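Local coordinates for protein ribonucleoside triphosphate reductase (Lactobacillus leichmannii, PDB 1L1L) that reduces ribonucleoside triphosphates to 2'-deoxyribonucleoside triphosphates with the help of a B12 cofactor, as an allosterically regulated class II ribonucleotide reductase that works as a monomer, at residues Y567-I572 against V613-P618; C605-I610 against E699-E704. All blocks are in the same frame, centred on the assembly; numbering follows the deposited sequence.

Contact 1: residues Y567-I572 against V613-P618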
loop_
_atom_site.group_PDB
_atom_site.type_symbol
_atom_site.label_atom_id
_atom_site.label_comp_id
_atom_site.label_asym_id
_atom_site.label_seq_id
_atom_site.Cartn_x
_atom_site.Cartn_y
_atom_site.Cartn_z
ATOM N N TYR A 567 17.925 3.669 -10.529
ATOM C CA TYR A 567 18.148 2.693 -11.578
ATOM C C TYR A 567 19.388 3.082 -12.381
ATOM O O TYR A 567 20.103 2.215 -12.879
ATOM C CB TYR A 567 16.922 2.603 -12.492
ATOM C CG TYR A 567 17.094 1.625 -13.628
ATOM C CD1 TYR A 567 17.604 2.037 -14.857
ATOM C CD2 TYR A 567 16.782 0.277 -13.460
ATOM C CE1 TYR A 567 17.802 1.132 -15.891
ATOM C CE2 TYR A 567 16.976 -0.633 -14.486
ATOM C CZ TYR A 567 17.486 -0.200 -15.699
ATOM O OH TYR A 567 17.670 -1.100 -16.721
ATOM N N GLY A 568 19.641 4.388 -12.491
ATOM C CA GLY A 568 20.800 4.878 -13.232
ATOM C C GLY A 568 21.055 6.368 -13.028
ATOM O O GLY A 568 20.142 7.107 -12.680
ATOM N N ALA A 569 22.288 6.811 -13.254
ATOM C CA ALA A 569 22.664 8.223 -13.080
ATOM C C ALA A 569 21.935 9.141 -14.060
ATOM O O ALA A 569 21.361 10.161 -13.675
ATOM C CB ALA A 569 24.166 8.378 -13.259
ATOM N N TYR A 570 21.981 8.770 -15.331
ATOM C CA TYR A 570 21.326 9.522 -16.389
ATOM C C TYR A 570 20.453 8.520 -17.132
ATOM O O TYR A 570 20.936 7.483 -17.588
ATOM C CB TYR A 570 22.366 10.115 -17.334
ATOM C CG TYR A 570 23.261 11.138 -16.684
ATOM C CD1 TYR A 570 22.802 12.431 -16.426
ATOM C CD2 TYR A 570 24.562 10.812 -16.305
ATOM C CE1 TYR A 570 23.617 13.372 -15.810
ATOM C CE2 TYR A 570 25.385 11.748 -15.684
ATOM C CZ TYR A 570 24.905 13.025 -15.441
ATOM O OH TYR A 570 25.714 13.954 -14.819
ATOM N N LEU A 571 19.172 8.830 -17.259
ATOM C CA LEU A 571 18.263 7.914 -17.923
ATOM C C LEU A 571 17.197 8.610 -18.747
ATOM O O LEU A 571 16.929 9.796 -18.575
ATOM C CB LEU A 571 17.520 7.071 -16.882
ATOM C CG LEU A 571 18.228 6.212 -15.838
ATOM C CD1 LEU A 571 17.260 5.940 -14.700
ATOM C CD2 LEU A 571 18.705 4.914 -16.463
ATOM N N ILE A 572 16.592 7.840 -19.642
ATOM C CA ILE A 572 15.463 8.315 -20.417
ATOM C C ILE A 572 14.340 7.507 -19.782
ATOM O O ILE A 572 14.316 6.277 -19.903
ATOM C CB ILE A 572 15.523 7.920 -21.904
ATOM C CG1 ILE A 572 16.582 8.738 -22.644
ATOM C CG2 ILE A 572 14.149 8.123 -22.536
ATOM C CD1 ILE A 572 16.370 10.235 -22.594
ATOM N N VAL A 613 20.233 12.758 -8.506
ATOM C CA VAL A 613 21.047 13.547 -7.598
ATOM C C VAL A 613 22.378 12.834 -7.420
ATOM O O VAL A 613 22.430 11.600 -7.359
ATOM C CB VAL A 613 20.370 13.672 -6.226
ATOM C CG1 VAL A 613 21.271 14.408 -5.259
ATOM C CG2 VAL A 613 19.047 14.394 -6.372
ATOM N N GLY A 614 23.457 13.606 -7.360
ATOM C CA GLY A 614 24.769 13.017 -7.179
ATOM C C GLY A 614 25.216 12.152 -8.336
ATOM O O GLY A 614 26.121 11.331 -8.189
ATOM N N ALA A 615 24.589 12.346 -9.492
ATOM C CA ALA A 615 24.907 11.579 -10.688
ATOM C C ALA A 615 26.401 11.543 -11.007
ATOM O O ALA A 615 26.921 10.523 -11.470
ATOM C CB ALA A 615 24.134 12.143 -11.880
ATOM N N ASP A 616 27.092 12.651 -10.749
ATOM C CA ASP A 616 28.520 12.739 -11.038
ATOM C C ASP A 616 29.430 12.502 -9.841
ATOM O O ASP A 616 30.618 12.824 -9.884
ATOM C CB ASP A 616 28.840 14.098 -11.666
ATOM C CG ASP A 616 28.141 14.294 -12.990
ATOM O OD1 ASP A 616 28.236 13.383 -13.843
ATOM O OD2 ASP A 616 27.502 15.352 -13.179
ATOM N N ASN A 617 28.875 11.946 -8.771
ATOM C CA ASN A 617 29.664 11.655 -7.585
ATOM C C ASN A 617 30.213 10.245 -7.756
ATOM O O ASN A 617 29.476 9.321 -8.100
ATOM C CB ASN A 617 28.796 11.720 -6.330
ATOM C CG ASN A 617 29.593 11.498 -5.062
ATOM O OD1 ASN A 617 30.404 10.578 -4.978
ATOM N ND2 ASN A 617 29.355 12.333 -4.062
ATOM N N PRO A 618 31.518 10.058 -7.525
ATOM C CA PRO A 618 32.097 8.719 -7.676
ATOM C C PRO A 618 31.490 7.721 -6.688
ATOM O O PRO A 618 31.655 6.509 -6.839
ATOM C CB PRO A 618 33.585 8.962 -7.440
ATOM C CG PRO A 618 33.583 10.138 -6.492
ATOM C CD PRO A 618 32.526 11.029 -7.069
#

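Contact 2: residues C605-I610 against E699-E704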
loop_
_atom_site.group_PDB
_atom_site.type_symbol
_atom_site.label_atom_id
_atom_site.label_comp_id
_atom_site.label_asym_id
_atom_site.label_seq_id
_atom_site.Cartn_x
_atom_site.Cartn_y
_atom_site.Cartn_z
ATOM N N CYS A 605 4.257 6.407 -25.799
ATOM C CA CYS A 605 5.320 6.556 -24.823
ATOM C C CYS A 605 5.842 7.979 -24.952
ATOM O O CYS A 605 5.952 8.505 -26.059
ATOM C CB CYS A 605 6.490 5.617 -25.115
ATOM S SG CYS A 605 6.303 3.918 -24.540
ATOM N N VAL A 606 6.156 8.595 -23.820
ATOM C CA VAL A 606 6.725 9.930 -23.836
ATOM C C VAL A 606 8.051 9.829 -23.075
ATOM O O VAL A 606 8.098 9.335 -21.936
ATOM C CB VAL A 606 5.774 10.955 -23.184
ATOM C CG1 VAL A 606 6.412 12.343 -23.208
ATOM C CG2 VAL A 606 4.442 10.973 -23.937
ATOM N N GLU A 607 9.127 10.288 -23.712
ATOM C CA GLU A 607 10.463 10.215 -23.130
ATOM C C GLU A 607 10.870 11.411 -22.264
ATOM O O GLU A 607 10.922 12.562 -22.739
ATOM C CB GLU A 607 11.478 10.001 -24.254
ATOM C CG GLU A 607 11.004 8.926 -25.243
ATOM C CD GLU A 607 12.048 8.511 -26.255
ATOM O OE1 GLU A 607 13.152 9.092 -26.274
ATOM O OE2 GLU A 607 11.754 7.578 -27.044
ATOM N N PHE A 608 11.176 11.126 -20.998
ATOM C CA PHE A 608 11.585 12.167 -20.045
ATOM C C PHE A 608 13.041 11.999 -19.633
ATOM O O PHE A 608 13.391 11.040 -18.941
ATOM C CB PHE A 608 10.729 12.127 -18.768
ATOM C CG PHE A 608 9.273 12.441 -18.982
ATOM C CD1 PHE A 608 8.416 11.507 -19.562
ATOM C CD2 PHE A 608 8.753 13.686 -18.601
ATOM C CE1 PHE A 608 7.059 11.804 -19.763
ATOM C CE2 PHE A 608 7.408 13.993 -18.798
ATOM C CZ PHE A 608 6.557 13.056 -19.379
ATOM N N PRO A 609 13.923 12.912 -20.073
ATOM C CA PRO A 609 15.336 12.806 -19.690
ATOM C C PRO A 609 15.416 13.099 -18.185
ATOM O O PRO A 609 14.787 14.044 -17.711
ATOM C CB PRO A 609 16.010 13.902 -20.523
ATOM C CG PRO A 609 15.108 14.007 -21.738
ATOM C CD PRO A 609 13.731 13.927 -21.124
ATOM N N ILE A 610 16.161 12.292 -17.432
ATOM C CA ILE A 610 16.264 12.511 -15.989
ATOM C C ILE A 610 17.652 12.299 -15.412
ATOM O O ILE A 610 18.313 11.295 -15.686
ATOM C CB ILE A 610 15.288 11.600 -15.196
ATOM C CG1 ILE A 610 13.843 11.938 -15.560
ATOM C CG2 ILE A 610 15.513 11.784 -13.695
ATOM C CD1 ILE A 610 12.807 11.125 -14.808
ATOM N N GLU A 699 22.126 15.961 -21.444
ATOM C CA GLU A 699 22.100 17.400 -21.643
ATOM C C GLU A 699 21.485 17.759 -22.992
ATOM O O GLU A 699 20.678 18.689 -23.086
ATOM C CB GLU A 699 23.514 17.957 -21.535
ATOM C CG GLU A 699 24.246 17.422 -20.321
ATOM C CD GLU A 699 25.516 18.176 -20.021
ATOM O OE1 GLU A 699 26.340 18.347 -20.946
ATOM O OE2 GLU A 699 25.691 18.596 -18.854
ATOM N N LYS A 700 21.855 17.017 -24.034
ATOM C CA LYS A 700 21.314 17.272 -25.364
ATOM C C LYS A 700 19.794 17.105 -25.361
ATOM O O LYS A 700 19.054 17.991 -25.796
ATOM C CB LYS A 700 21.933 16.318 -26.391
ATOM C CG LYS A 700 23.410 16.555 -26.665
ATOM C CD LYS A 700 23.890 15.732 -27.851
ATOM C CE LYS A 700 25.344 16.028 -28.186
ATOM N NZ LYS A 700 25.740 15.426 -29.495
ATOM N N ARG A 701 19.338 15.964 -24.855
ATOM C CA ARG A 701 17.914 15.662 -24.789
ATOM C C ARG A 701 17.097 16.650 -23.953
ATOM O O ARG A 701 16.028 17.084 -24.373
ATOM C CB ARG A 701 17.720 14.243 -24.260
ATOM C CG ARG A 701 18.219 13.182 -25.219
ATOM C CD ARG A 701 17.411 13.239 -26.500
ATOM N NE ARG A 701 16.014 12.924 -26.235
ATOM C CZ ARG A 701 15.564 11.695 -25.997
ATOM N NH1 ARG A 701 16.414 10.675 -26.003
ATOM N NH2 ARG A 701 14.273 11.489 -25.750
ATOM N N SER A 702 17.588 17.005 -22.772
ATOM C CA SER A 702 16.855 17.944 -21.928
ATOM C C SER A 702 16.753 19.322 -22.589
ATOM O O SER A 702 15.833 20.095 -22.302
ATOM C CB SER A 702 17.525 18.058 -20.553
ATOM O OG SER A 702 18.918 18.283 -20.675
ATOM N N GLN A 703 17.691 19.629 -23.481
ATOM C CA GLN A 703 17.670 20.915 -24.167
ATOM C C GLN A 703 16.556 20.952 -25.197
ATOM O O GLN A 703 16.137 22.019 -25.632
ATOM C CB GLN A 703 19.018 21.182 -24.833
ATOM C CG GLN A 703 20.121 21.418 -23.828
ATOM C CD GLN A 703 21.487 21.516 -24.465
ATOM O OE1 GLN A 703 22.486 21.717 -23.775
ATOM N NE2 GLN A 703 21.540 21.373 -25.786
ATOM N N GLU A 704 16.079 19.774 -25.585
ATOM C CA GLU A 704 15.000 19.673 -26.556
ATOM C C GLU A 704 13.696 20.073 -25.894
ATOM O O GLU A 704 12.733 20.448 -26.561
ATOM C CB GLU A 704 14.882 18.240 -27.072
ATOM C CG GLU A 704 15.928 17.852 -28.098
ATOM C CD GLU A 704 15.895 16.372 -28.416
ATOM O OE1 GLU A 704 14.780 15.819 -28.559
ATOM O OE2 GLU A 704 16.986 15.765 -28.529
HETATM O O HOH W 1 12.236 13.392 -25.004
#

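Contact 1: residues Y567-I572 against V613-P618
Tyr570 and Asp616 each turn CG beside the backbone N and opposite the carbonyl carbon (chi1 -65° and -63°), and in this way both side chains bring their ends together although neither CB is aimed across the gap. The Tyr570 hydroxyl donates to Asp616 OD1 at 2.8 Å from OH, reaching it on the syn side but 32° out of the carboxylate plane. The two side chains cross at about a right angle. Ala615 CB sits over one face of the Tyr570 ring in a CH-pi contact, 3.7 Å from Tyr570 CZ, and meets Ala569 CB at 4.0 Å. A methyl suits this place because it is small enough to let the loop come close to the ring. Asp616 is in the type I turn Gly614-Asn617, closed by Asn617 N to Gly614 O at 2.9 Å; Gly614, with positive phi, enters it easily. Lys611 and Lys695 lie near Asp616 OD2 as long, weak ion pairs, and may favour its charged form. A type I turn in the loop after strand 603-611 thus folds back on the start of strand 570-578, its neighbour in a four-stranded antiparallel sheet.

Contact 2: residues C605-I610 against E699-E704
Glu607 and Arg701 meet in a salt bridge between strand and helix, with Arg701 NH2 donating to Glu607 OE1 at 2.7 Å. The bond is bent (146° at the hydrogen) and arrives on the anti side of the carboxylate, whose plane stands 52° from that of the guanidinium. The same nitrogen also reaches a water, which in turn donates to the backbone O of Glu607, so Arg701 NH2 holds Glu607 directly through the carboxylate and, by way of the water, through the main chain. Beside this polar end, Pro609 CG packs on Arg701 CB at 3.6 Å, and its ring also lies against the backbone of Ser702, with 4.0 Å from Pro609 CG to Ser702 N. Proline suits the place as a compact apolar surface on which a helix can rest.

What positions the arginine is its own shape and its neighbours. Its chain bends at chi2 and chi3 (both -63°), bringing NH2 to Glu607 OE1, whereas Glu607 runs extended beyond CG to meet it. Glu704, three residues on, adds a long ion pair to Arg701 NE and a salt bridge to Arg593. Farther round, Ser702 OG is bonded to the carbonyl of Tyr698, within its own helix.

Acids and arginines thus share a network. Arg593 lies close to Arg701, and the carboxylates of Glu607 and Glu704 probably offset that crowding of positive charge, which would help keep the arginines and Glu704 charged; Glu595, close to Glu607 OE2, may work against this at Glu607, with Arg574 a long, weak partner.

Contacts 1 and 2 both build on the antiparallel sheet in which strands 570-578 and 603-611 are neighbours, well out from the centre of the chain. Neither is true core: each has one buried residue among the four that touch, but contact 1 reaches further to the surface through exposed Asp616, while contact 2 has no exposed one. They meet directly: Leu571 O and Ile610 N are 2.9 Å apart in a probable hydrogen bond, and Ile572 packs on Glu607, Pro609 and Arg701. Contact 1 holds a loop at the strand's start with a methyl on a ring and one neutral-to-charged bond; contact 2 docks a helix through paired charges, a bridging water and a proline.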